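Local coordinates for SNF1-like protein kinase ssp2 (Schizosaccharomyces pombe, PDB 2QRD) that probably phosphorylates serine and threonine residues of target proteins in response to cellular energy status, as the catalytic subunit of an AMPK-type heterotrimer, at residues F15-R20 with M129-L134. Sequence-based numbering, arbitrary orientation.
Sequences FGVRCR and MLVCKL
V17 meets V131 and L134 where strand 17-20, outermost in this chain's antiparallel sheet, passes the C-terminal helix 123-136, a worked example of helix-on-sheet packing in a KA1-like alpha+beta fold, here the adenylate sensor domain of an SNF1-like kinase. The contact is wholly apolar. V17 CG1 reaches two side chains about one helical turn apart, and V17 CG2 comes almost as near to L134 CD1 (4.5 Å). CB of V17 leaves the strand toward the helix, with CG1 nearly eclipsing the backbone N (chi1 14°), a torsion off the usual staggered positions and to be read with caution. CB of L134 leaves toward the strand, whereas CB of V131 leaves the helix across the line of approach, and its CG2 branch makes the touch. The packing is light: every approach is near the outer limit of van der Waals contact, the facing CA atoms of V17 and V131 stand 8.1 Å apart, and only 91 Å² is buried.

Backbone hydrogen bonds serve each side separately. L134 N bonds to L130 O at 2.8 Å within the helix, while V17 pairs with L92 of strand 89-101, on which L134 also packs. V131 packs on L74 of the SPCC1919.03c chain, and F15 extends the sheet into that subunit. Across the contact, V17 CG1 lies 4.4 Å from V131 CG2 and an equal 4.4 Å from L134 CD1.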
loop_
_atom_site.group_PDB
_atom_site.type_symbol
_atom_site.label_atom_id
_atom_site.label_comp_id
_atom_site.label_asym_id
_atom_site.label_seq_id
_atom_site.Cartn_x
_atom_site.Cartn_y
_atom_site.Cartn_z
ATOM N N PHE A 15 -14.421 -12.190 -8.825
ATOM C CA PHE A 15 -13.482 -12.652 -9.819
ATOM C C PHE A 15 -14.010 -12.217 -11.179
ATOM O O PHE A 15 -15.228 -12.148 -11.385
ATOM C CB PHE A 15 -13.305 -14.172 -9.756
ATOM C CG PHE A 15 -12.315 -14.626 -8.713
ATOM C CD1 PHE A 15 -12.740 -15.335 -7.584
ATOM C CD2 PHE A 15 -10.957 -14.338 -8.845
ATOM C CE1 PHE A 15 -11.823 -15.757 -6.610
ATOM C CE2 PHE A 15 -10.030 -14.748 -7.881
ATOM C CZ PHE A 15 -10.467 -15.453 -6.761
ATOM N N GLY A 16 -13.075 -11.867 -12.066
ATOM C CA GLY A 16 -13.343 -11.588 -13.457
ATOM C C GLY A 16 -14.035 -10.272 -13.723
ATOM O O GLY A 16 -14.005 -9.371 -12.892
ATOM N N VAL A 17 -14.623 -10.186 -14.917
ATOM C CA VAL A 17 -15.511 -9.115 -15.313
ATOM C C VAL A 17 -16.932 -9.659 -15.679
ATOM O O VAL A 17 -17.085 -10.725 -16.269
ATOM C CB VAL A 17 -14.800 -8.070 -16.350
ATOM C CG1 VAL A 17 -13.503 -8.599 -16.941
ATOM C CG2 VAL A 17 -15.740 -7.442 -17.379
ATOM N N ARG A 18 -17.952 -8.934 -15.239
ATOM C CA ARG A 18 -19.344 -9.304 -15.476
ATOM C C ARG A 18 -19.741 -8.988 -16.909
ATOM O O ARG A 18 -19.329 -7.958 -17.472
ATOM C CB ARG A 18 -20.299 -8.541 -14.546
ATOM C CG ARG A 18 -20.062 -8.656 -13.060
ATOM C CD ARG A 18 -21.358 -8.362 -12.369
ATOM N NE ARG A 18 -21.215 -7.754 -11.041
ATOM C CZ ARG A 18 -21.035 -8.427 -9.899
ATOM N NH1 ARG A 18 -20.920 -9.761 -9.899
ATOM N NH2 ARG A 18 -20.952 -7.760 -8.751
ATOM N N CYS A 19 -20.532 -9.883 -17.489
ATOM C CA CYS A 19 -21.099 -9.657 -18.804
ATOM C C CYS A 19 -22.515 -10.166 -18.833
ATOM O O CYS A 19 -22.933 -10.903 -17.947
ATOM C CB CYS A 19 -20.253 -10.235 -19.975
ATOM S SG CYS A 19 -18.852 -11.265 -19.602
ATOM N N ARG A 20 -23.252 -9.732 -19.838
ATOM C CA ARG A 20 -24.658 -10.079 -19.996
ATOM C C ARG A 20 -24.961 -10.209 -21.463
ATOM O O ARG A 20 -24.182 -9.764 -22.306
ATOM C CB ARG A 20 -25.566 -9.013 -19.373
ATOM C CG ARG A 20 -25.803 -9.195 -17.871
ATOM C CD ARG A 20 -27.119 -8.586 -17.434
ATOM N NE ARG A 20 -26.977 -7.239 -16.870
ATOM C CZ ARG A 20 -27.872 -6.258 -17.027
ATOM N NH1 ARG A 20 -27.665 -5.071 -16.460
ATOM N NH2 ARG A 20 -28.970 -6.450 -17.760
ATOM N N MET A 129 -5.751 -2.633 -19.343
ATOM C CA MET A 129 -5.820 -2.419 -20.789
ATOM C C MET A 129 -7.029 -3.155 -21.431
ATOM O O MET A 129 -7.839 -2.541 -22.135
ATOM C CB MET A 129 -4.475 -2.860 -21.427
ATOM C CG MET A 129 -4.052 -2.119 -22.699
ATOM S SD MET A 129 -2.306 -2.370 -23.282
ATOM C CE MET A 129 -1.391 -2.245 -21.705
ATOM N N LEU A 130 -7.134 -4.454 -21.176
ATOM C CA LEU A 130 -8.278 -5.234 -21.638
ATOM C C LEU A 130 -9.594 -4.600 -21.194
ATOM O O LEU A 130 -10.493 -4.380 -22.003
ATOM C CB LEU A 130 -8.187 -6.673 -21.127
ATOM C CG LEU A 130 -8.788 -7.753 -22.029
ATOM C CD1 LEU A 130 -9.306 -8.918 -21.201
ATOM C CD2 LEU A 130 -9.895 -7.173 -22.898
ATOM N N VAL A 131 -9.695 -4.313 -19.900
ATOM C CA VAL A 131 -10.908 -3.756 -19.327
ATOM C C VAL A 131 -11.292 -2.447 -19.999
ATOM O O VAL A 131 -12.458 -2.250 -20.321
ATOM C CB VAL A 131 -10.819 -3.629 -17.772
ATOM C CG1 VAL A 131 -11.913 -2.768 -17.237
ATOM C CG2 VAL A 131 -10.882 -5.021 -17.125
ATOM N N CYS A 132 -10.318 -1.584 -20.279
ATOM C CA CYS A 132 -10.609 -0.325 -20.971
ATOM C C CYS A 132 -11.117 -0.507 -22.396
ATOM O O CYS A 132 -11.929 0.281 -22.873
ATOM C CB CYS A 132 -9.404 0.609 -20.943
ATOM S SG CYS A 132 -9.136 1.212 -19.255
ATOM N N LYS A 133 -10.633 -1.546 -23.068
ATOM C CA LYS A 133 -11.077 -1.868 -24.410
ATOM C C LYS A 133 -12.484 -2.450 -24.340
ATOM O O LYS A 133 -13.339 -2.060 -25.109
ATOM C CB LYS A 133 -10.118 -2.868 -25.074
ATOM C CG LYS A 133 -8.711 -2.343 -25.328
ATOM C CD LYS A 133 -8.768 -0.945 -25.942
ATOM C CE LYS A 133 -7.376 -0.424 -26.230
ATOM N NZ LYS A 133 -7.483 0.929 -26.729
ATOM N N LEU A 134 -12.736 -3.375 -23.419
ATOM C CA LEU A 134 -14.099 -3.878 -23.227
ATOM C C LEU A 134 -15.101 -2.766 -22.913
ATOM O O LEU A 134 -16.249 -2.800 -23.372
ATOM C CB LEU A 134 -14.147 -4.966 -22.160
ATOM C CG LEU A 134 -13.347 -6.265 -22.375
ATOM C CD1 LEU A 134 -13.168 -7.061 -21.029
ATOM C CD2 LEU A 134 -13.946 -7.168 -23.501
#